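Local structure of sugar-binding transport ATP-binding protein (Pyrococcus horikoshii, 1V43) at residues 122-127 against 189-194; 150-155 against 182-187; 229-234 against 357-362; 257-262 against 284-289; 324-329 against 343-348. The protein probably binds and hydrolyses ATP to power sugar uptake, as the nucleotide-binding subunit of an ABC transporter. One frame throughout, in Å; residues are numbered along the deposited sequence.

Overall arrangement
Followed from the N terminus, the chain closes two separate sets of loops. Contact 1 opens first, at 122-127, and closes at 189-194; contact 2 is nested inside it, and both bring a helix against helix 174-191 in the ATPase domain, their centres about 8 Å apart. Contact 3 then opens at 229-234, still in the ATPase part of the chain, and closes only at 357-362, so that contacts 4 and 5 both fall inside its loop, one after the other. It ties the end of helix 226-231 to the C-terminal β domain. Contact 4 lies in the sheet to which strand 361-364 also belongs, and touches contact 3; contact 5 sits farther out, on a second β-sheet.

Contact 1: residues 122-127 against 189-194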
# COMPACT_ATOMS: atom_id res chain seq x y z
N VAL A 122 -24.14 12.86 24.38
CA VAL A 122 -22.78 13.34 24.10
C VAL A 122 -21.79 12.58 24.98
O VAL A 122 -20.78 12.10 24.48
CB VAL A 122 -22.65 14.88 24.35
CG1 VAL A 122 -21.18 15.31 24.26
CG2 VAL A 122 -23.44 15.63 23.31
N ARG A 123 -22.09 12.44 26.26
CA ARG A 123 -21.23 11.70 27.19
C ARG A 123 -21.08 10.25 26.72
O ARG A 123 -19.97 9.71 26.69
CB ARG A 123 -21.84 11.71 28.61
CG ARG A 123 -21.69 13.03 29.38
CD ARG A 123 -22.51 13.03 30.68
NE ARG A 123 -22.29 14.24 31.48
CZ ARG A 123 -21.46 14.32 32.52
NH1 ARG A 123 -20.76 13.26 32.90
NH2 ARG A 123 -21.32 15.47 33.17
N TRP A 124 -22.20 9.64 26.35
CA TRP A 124 -22.21 8.25 25.87
C TRP A 124 -21.34 8.09 24.61
O TRP A 124 -20.48 7.22 24.55
CB TRP A 124 -23.66 7.83 25.59
CG TRP A 124 -23.84 6.57 24.77
CD1 TRP A 124 -23.76 5.27 25.22
CD2 TRP A 124 -24.19 6.49 23.38
NE1 TRP A 124 -24.04 4.40 24.19
CE2 TRP A 124 -24.31 5.12 23.05
CE3 TRP A 124 -24.41 7.45 22.38
CZ2 TRP A 124 -24.65 4.68 21.76
CZ3 TRP A 124 -24.75 7.02 21.10
CH2 TRP A 124 -24.87 5.64 20.80
N ALA A 125 -21.56 8.95 23.62
CA ALA A 125 -20.79 8.89 22.38
C ALA A 125 -19.32 9.18 22.63
O ALA A 125 -18.45 8.50 22.10
CB ALA A 125 -21.36 9.88 21.36
N ALA A 126 -19.05 10.19 23.44
CA ALA A 126 -17.69 10.59 23.75
C ALA A 126 -16.94 9.45 24.44
O ALA A 126 -15.76 9.20 24.16
CB ALA A 126 -17.70 11.84 24.64
N GLU A 127 -17.62 8.74 25.33
CA GLU A 127 -16.99 7.63 26.02
C GLU A 127 -16.69 6.51 25.01
O GLU A 127 -15.61 5.91 25.04
CB GLU A 127 -17.89 7.13 27.16
CG GLU A 127 -17.29 6.04 28.06
CD GLU A 127 -17.12 4.69 27.34
OE1 GLU A 127 -18.05 4.28 26.60
OE2 GLU A 127 -16.07 4.03 27.52
N GLN A 189 -18.97 -3.14 16.14
CA GLN A 189 -19.25 -4.46 16.74
C GLN A 189 -19.81 -4.29 18.14
O GLN A 189 -20.49 -5.17 18.66
CB GLN A 189 -17.98 -5.33 16.81
CG GLN A 189 -17.46 -5.74 15.46
CD GLN A 189 -16.15 -6.52 15.56
OE1 GLN A 189 -15.23 -6.10 16.27
NE2 GLN A 189 -16.06 -7.62 14.83
N LYS A 190 -19.48 -3.18 18.77
CA LYS A 190 -20.00 -2.93 20.10
C LYS A 190 -21.45 -2.45 19.93
O LYS A 190 -22.35 -2.87 20.65
CB LYS A 190 -19.15 -1.87 20.81
CG LYS A 190 -19.45 -1.72 22.29
CD LYS A 190 -18.44 -0.80 22.98
CE LYS A 190 -18.82 -0.59 24.45
NZ LYS A 190 -17.93 0.40 25.14
N LEU A 191 -21.68 -1.58 18.96
CA LEU A 191 -23.02 -1.02 18.74
C LEU A 191 -23.96 -1.94 17.99
O LEU A 191 -25.17 -1.92 18.21
CB LEU A 191 -22.91 0.32 18.01
CG LEU A 191 -22.27 1.46 18.81
CD1 LEU A 191 -22.20 2.72 17.95
CD2 LEU A 191 -23.08 1.71 20.09
N LYS A 192 -23.39 -2.75 17.11
CA LYS A 192 -24.17 -3.64 16.27
C LYS A 192 -25.13 -2.83 15.41
O LYS A 192 -26.23 -3.30 15.11
CB LYS A 192 -24.96 -4.67 17.10
CG LYS A 192 -24.09 -5.74 17.75
CD LYS A 192 -23.13 -6.37 16.76
CE LYS A 192 -23.82 -6.86 15.48
NZ LYS A 192 -22.85 -7.39 14.47
N VAL A 193 -24.74 -1.60 15.06
CA VAL A 193 -25.58 -0.79 14.19
C VAL A 193 -25.27 -1.20 12.74
O VAL A 193 -24.10 -1.28 12.35
CB VAL A 193 -25.34 0.76 14.35
CG1 VAL A 193 -23.88 1.15 14.01
CG2 VAL A 193 -26.28 1.52 13.41
N THR A 194 -26.30 -1.49 11.94
CA THR A 194 -26.12 -1.89 10.54
C THR A 194 -25.32 -0.79 9.85
O THR A 194 -25.71 0.36 9.88
CB THR A 194 -27.48 -2.09 9.84
OG1 THR A 194 -28.23 -3.08 10.54
CG2 THR A 194 -27.28 -2.54 8.41
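W124 and L191 form the apolar half of a small helix-to-helix contact in the ABC ATPase domain, where helix 115-128 of the helical subdomain meets the C-terminal end of helix 174-191 from the P-loop core. The indole offers the outer corner of its six-membered ring: W124 CZ2 lies 3.8 Å from L191 CD2, and the methyl comes in at a slant to the ring. With CG anti to the backbone N (chi1 165°), the tryptophan swings its far ring over toward the leucine. One helical turn on, E127 and K190 form the charged half. Their side chains cross at about a right angle, K190 fully extended and E127 bent at chi2, and E127 OE1 stays 4.1 Å from K190 NZ. That is too far for a salt bridge, so the attraction is probably weak at this solvent-facing edge.

Behind this first shell, L191 also packs on L128 and on I156 of helix 147-156, while A125, on another side of the W124 helix, touches A153. Helix 174-191 stops just past the contact: K192 turns to positive phi (60°), and T194 makes backbone hydrogen bonds to L163 of the core sheet. Side-chain bonds hold the turn: K192 NZ donates to G37 O, and T194 OG1 is bonded to both G37 N and V10 O.

Contact 2: residues 150-155 against 182-187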
# COMPACT_ATOMS: atom_id res chain seq x y z
N VAL A 150 -13.89 12.44 16.65
CA VAL A 150 -14.97 13.38 16.95
C VAL A 150 -16.06 13.28 15.90
O VAL A 150 -17.25 13.31 16.21
CB VAL A 150 -14.47 14.84 17.00
CG1 VAL A 150 -15.64 15.78 17.32
CG2 VAL A 150 -13.35 14.99 18.03
N ALA A 151 -15.64 13.16 14.64
CA ALA A 151 -16.58 13.05 13.53
C ALA A 151 -17.45 11.80 13.69
O ALA A 151 -18.65 11.83 13.42
CB ALA A 151 -15.81 12.99 12.19
N VAL A 152 -16.84 10.70 14.13
CA VAL A 152 -17.60 9.46 14.32
C VAL A 152 -18.58 9.58 15.47
O VAL A 152 -19.71 9.12 15.35
CB VAL A 152 -16.68 8.26 14.58
CG1 VAL A 152 -17.52 7.02 14.82
CG2 VAL A 152 -15.74 8.05 13.42
N ALA A 153 -18.15 10.18 16.58
CA ALA A 153 -19.03 10.34 17.74
C ALA A 153 -20.25 11.14 17.32
O ALA A 153 -21.37 10.86 17.75
CB ALA A 153 -18.29 11.05 18.90
N ARG A 154 -20.03 12.14 16.48
CA ARG A 154 -21.14 12.97 16.01
C ARG A 154 -22.10 12.16 15.15
O ARG A 154 -23.31 12.33 15.23
CB ARG A 154 -20.63 14.16 15.21
CG ARG A 154 -21.75 15.07 14.71
CD ARG A 154 -21.18 16.33 14.08
NE ARG A 154 -20.22 16.01 13.03
CZ ARG A 154 -19.40 16.90 12.46
NH1 ARG A 154 -19.43 18.17 12.84
NH2 ARG A 154 -18.56 16.50 11.51
N ALA A 155 -21.54 11.28 14.32
CA ALA A 155 -22.39 10.44 13.46
C ALA A 155 -23.21 9.48 14.31
O ALA A 155 -24.40 9.28 14.04
CB ALA A 155 -21.53 9.66 12.45
N ALA A 182 -9.52 -0.08 12.61
CA ALA A 182 -9.75 -0.87 13.81
C ALA A 182 -10.71 -0.17 14.75
O ALA A 182 -11.62 -0.80 15.30
CB ALA A 182 -8.42 -1.14 14.52
N GLU A 183 -10.50 1.12 14.98
CA GLU A 183 -11.37 1.89 15.86
C GLU A 183 -12.83 1.82 15.38
O GLU A 183 -13.72 1.45 16.13
CB GLU A 183 -10.88 3.35 15.88
CG GLU A 183 -11.70 4.28 16.75
CD GLU A 183 -11.70 3.88 18.20
OE1 GLU A 183 -10.78 3.13 18.61
OE2 GLU A 183 -12.62 4.31 18.94
N ILE A 184 -13.07 2.16 14.12
CA ILE A 184 -14.42 2.12 13.58
C ILE A 184 -15.06 0.71 13.64
O ILE A 184 -16.20 0.57 14.11
CB ILE A 184 -14.43 2.69 12.14
CG1 ILE A 184 -14.28 4.22 12.22
CG2 ILE A 184 -15.73 2.30 11.39
CD1 ILE A 184 -13.91 4.89 10.91
N LYS A 185 -14.32 -0.31 13.23
CA LYS A 185 -14.82 -1.68 13.24
C LYS A 185 -15.20 -2.15 14.66
O LYS A 185 -16.30 -2.69 14.87
CB LYS A 185 -13.79 -2.64 12.62
CG LYS A 185 -14.27 -4.10 12.48
CD LYS A 185 -15.74 -4.16 12.05
CE LYS A 185 -16.27 -5.58 11.97
NZ LYS A 185 -15.96 -6.23 10.67
N LYS A 186 -14.32 -1.94 15.63
CA LYS A 186 -14.64 -2.34 17.00
C LYS A 186 -15.86 -1.61 17.55
O LYS A 186 -16.67 -2.20 18.25
CB LYS A 186 -13.46 -2.08 17.93
CG LYS A 186 -12.25 -2.95 17.71
CD LYS A 186 -11.22 -2.45 18.71
CE LYS A 186 -9.90 -3.15 18.62
NZ LYS A 186 -8.96 -2.45 19.55
N LEU A 187 -15.96 -0.32 17.24
CA LEU A 187 -17.10 0.47 17.67
C LEU A 187 -18.40 -0.11 17.10
O LEU A 187 -19.39 -0.27 17.82
CB LEU A 187 -16.94 1.91 17.19
CG LEU A 187 -18.15 2.82 17.42
CD1 LEU A 187 -18.31 3.02 18.91
CD2 LEU A 187 -17.99 4.15 16.70
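V152 is directed toward helix 174-191 and meets it with both methyls, one for I184 and one for L187. This is the packing of the helix that follows the ABC signature motif against a helix of the P-loop core. The valine's CG1 stands anti to its backbone N (chi1 178°), which sends that methyl toward L187 and leaves CG2 for I184. The side chains of V152 and L187 lie alongside one another, running opposite ways, and the meeting of V152 CG1 with L187 CD2, at 3.5 Å, is tighter than ordinary van der Waals contact. The other branch is looser: V152 CG2 is 4.3 Å from I184 CG1. Since I184 and L187 are three residues apart, they present neighbouring turns of one helix face, and all three side chains are buried.

The surroundings complete the layer. L187 also rests on L128, V152 on L129 and I184 on F39. On another side of helix 174-191, K186 NZ makes a salt bridge with D315 OD2 of the second subunit.

Contact 3: residues 229-234 against 357-362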
# COMPACT_ATOMS: atom_id res chain seq x y z
N VAL A 229 -14.67 -14.10 -0.51
CA VAL A 229 -14.30 -13.39 -1.73
C VAL A 229 -12.81 -13.54 -2.04
O VAL A 229 -12.40 -13.45 -3.19
CB VAL A 229 -14.69 -11.89 -1.69
CG1 VAL A 229 -16.20 -11.77 -1.58
CG2 VAL A 229 -13.99 -11.16 -0.51
N TYR A 230 -11.99 -13.78 -1.02
CA TYR A 230 -10.57 -13.95 -1.26
C TYR A 230 -10.22 -15.37 -1.74
O TYR A 230 -9.59 -15.54 -2.77
CB TYR A 230 -9.78 -13.62 0.01
CG TYR A 230 -8.31 -13.95 -0.12
CD1 TYR A 230 -7.45 -13.15 -0.89
CD2 TYR A 230 -7.78 -15.07 0.50
CE1 TYR A 230 -6.10 -13.47 -1.02
CE2 TYR A 230 -6.44 -15.40 0.37
CZ TYR A 230 -5.61 -14.60 -0.39
OH TYR A 230 -4.28 -14.97 -0.52
N LEU A 231 -10.63 -16.39 -0.98
CA LEU A 231 -10.34 -17.78 -1.36
C LEU A 231 -11.18 -18.26 -2.52
O LEU A 231 -10.75 -19.13 -3.28
CB LEU A 231 -10.57 -18.73 -0.18
CG LEU A 231 -9.65 -18.59 1.02
CD1 LEU A 231 -10.10 -19.54 2.12
CD2 LEU A 231 -8.21 -18.87 0.60
N ARG A 232 -12.38 -17.71 -2.68
CA ARG A 232 -13.24 -18.17 -3.76
C ARG A 232 -13.89 -17.08 -4.60
O ARG A 232 -15.11 -16.94 -4.62
CB ARG A 232 -14.29 -19.14 -3.21
CG ARG A 232 -13.69 -20.49 -2.79
CD ARG A 232 -14.66 -21.37 -2.01
NE ARG A 232 -14.81 -20.91 -0.62
CZ ARG A 232 -13.89 -21.07 0.33
NH1 ARG A 232 -12.74 -21.68 0.08
NH2 ARG A 232 -14.13 -20.60 1.55
N PRO A 233 -13.08 -16.27 -5.30
CA PRO A 233 -13.66 -15.21 -6.13
C PRO A 233 -14.48 -15.90 -7.23
O PRO A 233 -14.00 -16.85 -7.85
CB PRO A 233 -12.43 -14.52 -6.70
CG PRO A 233 -11.45 -15.66 -6.84
CD PRO A 233 -11.63 -16.38 -5.52
N ASN A 234 -15.70 -15.45 -7.48
CA ASN A 234 -16.50 -16.11 -8.51
C ASN A 234 -16.21 -15.62 -9.93
O ASN A 234 -16.92 -15.97 -10.86
CB ASN A 234 -17.99 -15.96 -8.22
CG ASN A 234 -18.44 -14.52 -8.27
OD1 ASN A 234 -17.88 -13.71 -9.00
ND2 ASN A 234 -19.48 -14.21 -7.51
N LEU A 357 -1.36 -26.45 -5.79
CA LEU A 357 -2.48 -26.91 -6.59
C LEU A 357 -3.85 -26.74 -5.95
O LEU A 357 -4.86 -26.62 -6.64
CB LEU A 357 -2.25 -28.38 -6.99
CG LEU A 357 -1.84 -28.65 -8.44
CD1 LEU A 357 -1.05 -27.48 -9.01
CD2 LEU A 357 -1.02 -29.93 -8.51
N ASP A 358 -3.89 -26.73 -4.62
CA ASP A 358 -5.16 -26.57 -3.92
C ASP A 358 -5.63 -25.12 -3.89
O ASP A 358 -6.77 -24.85 -3.53
CB ASP A 358 -5.04 -27.13 -2.50
CG ASP A 358 -5.01 -28.66 -2.48
OD1 ASP A 358 -4.31 -29.23 -1.62
OD2 ASP A 358 -5.72 -29.29 -3.31
N MET A 359 -4.75 -24.20 -4.28
CA MET A 359 -5.09 -22.77 -4.30
C MET A 359 -5.26 -22.25 -5.73
O MET A 359 -5.28 -21.04 -5.96
CB MET A 359 -4.00 -21.95 -3.60
CG MET A 359 -3.78 -22.29 -2.13
SD MET A 359 -5.29 -22.20 -1.14
CE MET A 359 -5.32 -20.54 -0.72
N ILE A 360 -5.39 -23.16 -6.69
CA ILE A 360 -5.53 -22.77 -8.08
C ILE A 360 -6.96 -22.42 -8.49
O ILE A 360 -7.92 -22.91 -7.91
CB ILE A 360 -4.98 -23.88 -9.00
CG1 ILE A 360 -3.45 -23.81 -9.00
CG2 ILE A 360 -5.56 -23.76 -10.40
CD1 ILE A 360 -2.78 -24.79 -9.94
N HIS A 361 -7.08 -21.57 -9.50
CA HIS A 361 -8.38 -21.16 -10.02
C HIS A 361 -8.37 -21.29 -11.55
O HIS A 361 -7.31 -21.26 -12.18
CB HIS A 361 -8.69 -19.71 -9.64
CG HIS A 361 -8.67 -19.45 -8.17
ND1 HIS A 361 -9.76 -19.68 -7.35
CD2 HIS A 361 -7.67 -19.04 -7.35
CE1 HIS A 361 -9.43 -19.43 -6.10
NE2 HIS A 361 -8.16 -19.04 -6.07
N VAL A 362 -9.56 -21.44 -12.13
CA VAL A 362 -9.73 -21.55 -13.57
C VAL A 362 -11.00 -20.78 -13.92
O VAL A 362 -12.06 -21.05 -13.37
CB VAL A 362 -9.93 -23.02 -14.01
CG1 VAL A 362 -9.97 -23.09 -15.55
CG2 VAL A 362 -8.82 -23.90 -13.45
O HOH W 1 -7.84 -17.23 -3.85
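L231 and H361 meet where the last turn of helix 226-231, in the ATPase domain, abuts the OB-type β domain beside strand 361-364. The apolar part is a single pair: M359, its chain bent at both chi2 (-54°) and chi3, curls its terminal methyl round until M359 CE lies 3.6 Å from L231 CD2.

The imidazole of H361 makes the ring contacts. Its CE1 edge is turned to the carbonyl of L231, with L231 O in the ring plane and 3.1 Å from H361 CE1, a close approach of a polarised C-H to an oxygen. Over one face, offset toward the rim, sits P233 CG, while P233 CD makes a slanting touch 3.8 Å from H361 CE1; the proline in turn packs on V238 and A239 of the next helix.

The polar link runs through water 1, which donates to Y230 O (2.7 Å) and is hydrogen-bonded to H361 NE2 (2.9 Å). Y230 O also accepts from R289 NH2, so that one carbonyl is gripped twice. The strand holds H361 by its backbone, paired with G287. Next to CE1 in the ring, ND1 of H361 is buried by the contact and has no partner in the model.

Contact 4: residues 257-262 against 284-289; sequences GYLEGR and VLFGIR
The backbones of L259 and F286 stand 8.5 Å apart from CA to CA, with no hydrogen bond between their segments, because strand 248-255 runs between strands 258-261 and 283-288 and pairs with both. E260 is bonded by its backbone to S253 and V284 to V252, and the two strands flanking 248-255 bring side chains together over it, consistent with a strongly coiled sheet. L259 and F286 each point toward the other's strand. One leucine methyl, CD1, comes slantwise onto the phenyl ring, with L259 CD1 3.8 Å from F286 CD1 and 4.1 Å from F286 CE1. The ring reaches there because its CG is anti to the backbone N (chi1 170°). The second methyl faces V284, with L259 CD2 4.5 Å from V284 CG2, a looser touch. V252 of the intervening strand lies against both L259 and F286, and I266, M355 and I360 also pack on the phenyl ring. Such apolar closure across a strongly coiled antiparallel sheet is the interior of an OB fold, here that of the MalK-type domain.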
# COMPACT_ATOMS: atom_id res chain seq x y z
N GLY A 257 -5.41 -34.44 -19.10
CA GLY A 257 -5.41 -34.25 -17.66
C GLY A 257 -4.26 -33.34 -17.32
O GLY A 257 -3.35 -33.71 -16.58
N TYR A 258 -4.30 -32.13 -17.87
CA TYR A 258 -3.25 -31.14 -17.65
C TYR A 258 -3.61 -29.82 -18.31
O TYR A 258 -4.55 -29.75 -19.10
CB TYR A 258 -1.94 -31.65 -18.25
CG TYR A 258 -2.09 -32.04 -19.71
CD1 TYR A 258 -2.13 -31.07 -20.71
CD2 TYR A 258 -2.27 -33.37 -20.07
CE1 TYR A 258 -2.35 -31.43 -22.05
CE2 TYR A 258 -2.49 -33.74 -21.40
CZ TYR A 258 -2.53 -32.76 -22.38
OH TYR A 258 -2.76 -33.13 -23.69
N LEU A 259 -2.86 -28.79 -17.97
CA LEU A 259 -3.05 -27.47 -18.53
C LEU A 259 -1.73 -27.14 -19.21
O LEU A 259 -0.68 -27.57 -18.75
CB LEU A 259 -3.32 -26.44 -17.43
CG LEU A 259 -4.62 -26.56 -16.64
CD1 LEU A 259 -4.52 -25.77 -15.33
CD2 LEU A 259 -5.77 -26.07 -17.50
N GLU A 260 -1.79 -26.39 -20.29
CA GLU A 260 -0.57 -26.01 -20.97
C GLU A 260 -0.73 -24.59 -21.49
O GLU A 260 -1.76 -24.24 -22.07
CB GLU A 260 -0.26 -26.99 -22.11
CG GLU A 260 -1.04 -26.79 -23.39
CD GLU A 260 -0.44 -25.70 -24.26
OE1 GLU A 260 0.78 -25.76 -24.52
OE2 GLU A 260 -1.19 -24.79 -24.68
N GLY A 261 0.28 -23.77 -21.24
CA GLY A 261 0.25 -22.39 -21.68
C GLY A 261 1.41 -22.09 -22.60
O GLY A 261 2.05 -23.01 -23.12
N ARG A 262 1.69 -20.81 -22.81
CA ARG A 262 2.77 -20.40 -23.69
C ARG A 262 4.15 -20.75 -23.13
O ARG A 262 4.85 -19.88 -22.61
CB ARG A 262 2.69 -18.90 -23.96
CG ARG A 262 1.33 -18.42 -24.40
CD ARG A 262 1.28 -16.90 -24.40
NE ARG A 262 -0.08 -16.38 -24.38
CZ ARG A 262 -0.39 -15.10 -24.24
NH1 ARG A 262 0.57 -14.19 -24.11
NH2 ARG A 262 -1.67 -14.72 -24.22
N VAL A 284 -9.00 -21.56 -21.38
CA VAL A 284 -9.56 -21.02 -20.14
C VAL A 284 -8.51 -20.15 -19.47
O VAL A 284 -7.35 -20.16 -19.87
CB VAL A 284 -9.97 -22.16 -19.18
CG1 VAL A 284 -11.13 -22.93 -19.77
CG2 VAL A 284 -8.79 -23.10 -18.93
N LEU A 285 -8.90 -19.39 -18.46
CA LEU A 285 -7.96 -18.53 -17.77
C LEU A 285 -7.53 -19.20 -16.46
O LEU A 285 -8.37 -19.52 -15.61
CB LEU A 285 -8.59 -17.16 -17.50
CG LEU A 285 -9.04 -16.39 -18.75
CD1 LEU A 285 -9.63 -15.06 -18.35
CD2 LEU A 285 -7.86 -16.18 -19.70
N PHE A 286 -6.24 -19.45 -16.34
CA PHE A 286 -5.62 -20.08 -15.17
C PHE A 286 -5.21 -18.98 -14.19
O PHE A 286 -4.70 -17.94 -14.59
CB PHE A 286 -4.38 -20.86 -15.61
CG PHE A 286 -3.53 -21.36 -14.47
CD1 PHE A 286 -3.94 -22.44 -13.70
CD2 PHE A 286 -2.32 -20.76 -14.18
CE1 PHE A 286 -3.14 -22.92 -12.67
CE2 PHE A 286 -1.52 -21.23 -13.15
CZ PHE A 286 -1.93 -22.32 -12.40
N GLY A 287 -5.43 -19.22 -12.90
CA GLY A 287 -5.06 -18.23 -11.91
C GLY A 287 -4.48 -18.81 -10.64
O GLY A 287 -4.97 -19.81 -10.11
N ILE A 288 -3.40 -18.20 -10.16
CA ILE A 288 -2.77 -18.63 -8.92
C ILE A 288 -2.15 -17.38 -8.32
O ILE A 288 -1.49 -16.63 -9.03
CB ILE A 288 -1.71 -19.74 -9.15
CG1 ILE A 288 -1.19 -20.22 -7.80
CG2 ILE A 288 -0.59 -19.25 -10.05
CD1 ILE A 288 -0.20 -21.32 -7.91
N ARG A 289 -2.40 -17.15 -7.03
CA ARG A 289 -1.88 -15.94 -6.37
C ARG A 289 -0.40 -16.04 -6.02
O ARG A 289 0.08 -17.10 -5.66
CB ARG A 289 -2.66 -15.66 -5.07
CG ARG A 289 -4.13 -15.36 -5.26
CD ARG A 289 -4.73 -14.89 -3.96
NE ARG A 289 -6.18 -14.74 -3.99
CZ ARG A 289 -6.83 -13.67 -4.39
NH1 ARG A 289 -6.16 -12.60 -4.82
NH2 ARG A 289 -8.15 -13.63 -4.31

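Contact 5: residues 324-329 against 343-348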
# COMPACT_ATOMS: atom_id res chain seq x y z
N THR A 324 9.48 -10.26 -0.22
CA THR A 324 10.34 -10.23 -1.39
C THR A 324 9.51 -10.72 -2.56
O THR A 324 9.15 -11.90 -2.60
CB THR A 324 11.56 -11.18 -1.22
OG1 THR A 324 12.48 -10.61 -0.28
CG2 THR A 324 12.27 -11.40 -2.55
N ILE A 325 9.20 -9.84 -3.50
CA ILE A 325 8.39 -10.24 -4.65
C ILE A 325 9.22 -10.52 -5.90
O ILE A 325 9.89 -9.64 -6.44
CB ILE A 325 7.35 -9.18 -5.00
CG1 ILE A 325 6.54 -8.85 -3.75
CG2 ILE A 325 6.41 -9.72 -6.11
CD1 ILE A 325 5.50 -7.79 -3.97
N LEU A 326 9.15 -11.76 -6.37
CA LEU A 326 9.90 -12.17 -7.55
C LEU A 326 9.04 -12.18 -8.80
O LEU A 326 7.92 -12.70 -8.78
CB LEU A 326 10.47 -13.57 -7.36
CG LEU A 326 11.18 -13.90 -6.06
CD1 LEU A 326 11.60 -15.37 -6.10
CD2 LEU A 326 12.38 -12.99 -5.87
N HIS A 327 9.56 -11.61 -9.88
CA HIS A 327 8.87 -11.62 -11.16
C HIS A 327 9.62 -12.70 -11.92
O HIS A 327 10.75 -12.49 -12.36
CB HIS A 327 9.00 -10.27 -11.88
CG HIS A 327 8.48 -9.10 -11.08
ND1 HIS A 327 8.24 -7.87 -11.64
CD2 HIS A 327 8.20 -8.97 -9.76
CE1 HIS A 327 7.84 -7.03 -10.71
NE2 HIS A 327 7.80 -7.67 -9.56
N VAL A 328 8.99 -13.87 -12.03
CA VAL A 328 9.60 -15.02 -12.69
C VAL A 328 8.97 -15.30 -14.03
O VAL A 328 7.74 -15.29 -14.16
CB VAL A 328 9.46 -16.30 -11.84
CG1 VAL A 328 10.34 -17.39 -12.42
CG2 VAL A 328 9.82 -16.02 -10.40
N LYS A 329 9.81 -15.56 -15.02
CA LYS A 329 9.33 -15.87 -16.36
C LYS A 329 8.94 -17.34 -16.46
O LYS A 329 9.78 -18.21 -16.33
CB LYS A 329 10.41 -15.58 -17.41
CG LYS A 329 10.66 -14.11 -17.68
CD LYS A 329 11.61 -13.96 -18.87
CE LYS A 329 11.95 -12.50 -19.18
NZ LYS A 329 12.89 -12.40 -20.34
N ILE A 343 14.74 -11.55 0.74
CA ILE A 343 15.46 -12.56 -0.04
C ILE A 343 15.77 -11.95 -1.41
O ILE A 343 15.22 -12.37 -2.42
CB ILE A 343 14.60 -13.83 -0.23
CG1 ILE A 343 14.21 -14.40 1.14
CG2 ILE A 343 15.36 -14.88 -1.02
CD1 ILE A 343 13.17 -15.49 1.07
N PRO A 344 16.65 -10.93 -1.44
CA PRO A 344 17.08 -10.20 -2.64
C PRO A 344 17.79 -10.99 -3.74
O PRO A 344 18.69 -10.46 -4.39
CB PRO A 344 17.99 -9.10 -2.08
CG PRO A 344 17.45 -8.88 -0.71
CD PRO A 344 17.22 -10.30 -0.24
N ILE A 345 17.38 -12.24 -3.96
CA ILE A 345 17.99 -13.06 -5.00
C ILE A 345 18.15 -12.19 -6.25
O ILE A 345 17.34 -11.31 -6.50
CB ILE A 345 17.14 -14.31 -5.33
CG1 ILE A 345 15.89 -13.90 -6.10
CG2 ILE A 345 16.73 -15.01 -4.06
CD1 ILE A 345 15.10 -15.09 -6.60
N GLU A 346 19.20 -12.44 -7.02
CA GLU A 346 19.47 -11.64 -8.20
C GLU A 346 18.84 -12.09 -9.51
O GLU A 346 18.65 -13.28 -9.75
CB GLU A 346 20.98 -11.49 -8.40
CG GLU A 346 21.59 -10.33 -7.63
CD GLU A 346 23.09 -10.22 -7.85
OE1 GLU A 346 23.52 -10.24 -9.03
OE2 GLU A 346 23.83 -10.11 -6.85
N PRO A 347 18.52 -11.12 -10.39
CA PRO A 347 17.91 -11.37 -11.69
C PRO A 347 18.81 -12.27 -12.52
O PRO A 347 20.03 -12.25 -12.36
CB PRO A 347 17.80 -9.97 -12.29
CG PRO A 347 17.64 -9.10 -11.09
CD PRO A 347 18.65 -9.68 -10.14
N GLY A 348 18.20 -13.04 -13.41
CA GLY A 348 18.96 -13.95 -14.26
C GLY A 348 19.05 -15.34 -13.68
O GLY A 348 19.14 -16.33 -14.41
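A strand meets a loop here: T324 and L326, on strand 323-330 of the five-stranded antiparallel sheet that also holds 307-319 and 333-340, receive I343 and I345 from the segment that leaves strand 333-340 and leads on to strand 350-356. A hydrogen bond fixes one end and an apolar pair the other. I343 N donates to T324 OG1 over 2.7 Å at 148°, somewhat bent. The same hydroxyl is bonded to G341 O, so it holds two points of the loop, while T324 CG2 lies close to I343 O, at 3.1 Å. Replacing T324 by a valine would remove the hydroxyl and would probably leave I343 N and G341 O without their mate, freeing the start of the loop to shift.

Two residues on, I345 CD1 nestles between the methyls of L326, 3.5 Å from both L326 CD1 and CD2, the chains crossing at about a right angle. CG1 of I345 sits between its backbone N and carbonyl carbon (chi1 72°), which carries CD1 to the leucine. The loop is also drawn tight round P344, where I345 N bonds back to I343 O at 2.7 Å, and P344 touches T227 of the second subunit. The arrangement, a loop between two strands folded back over a third, is consistent with the OB-like β fold of the TOBE domain.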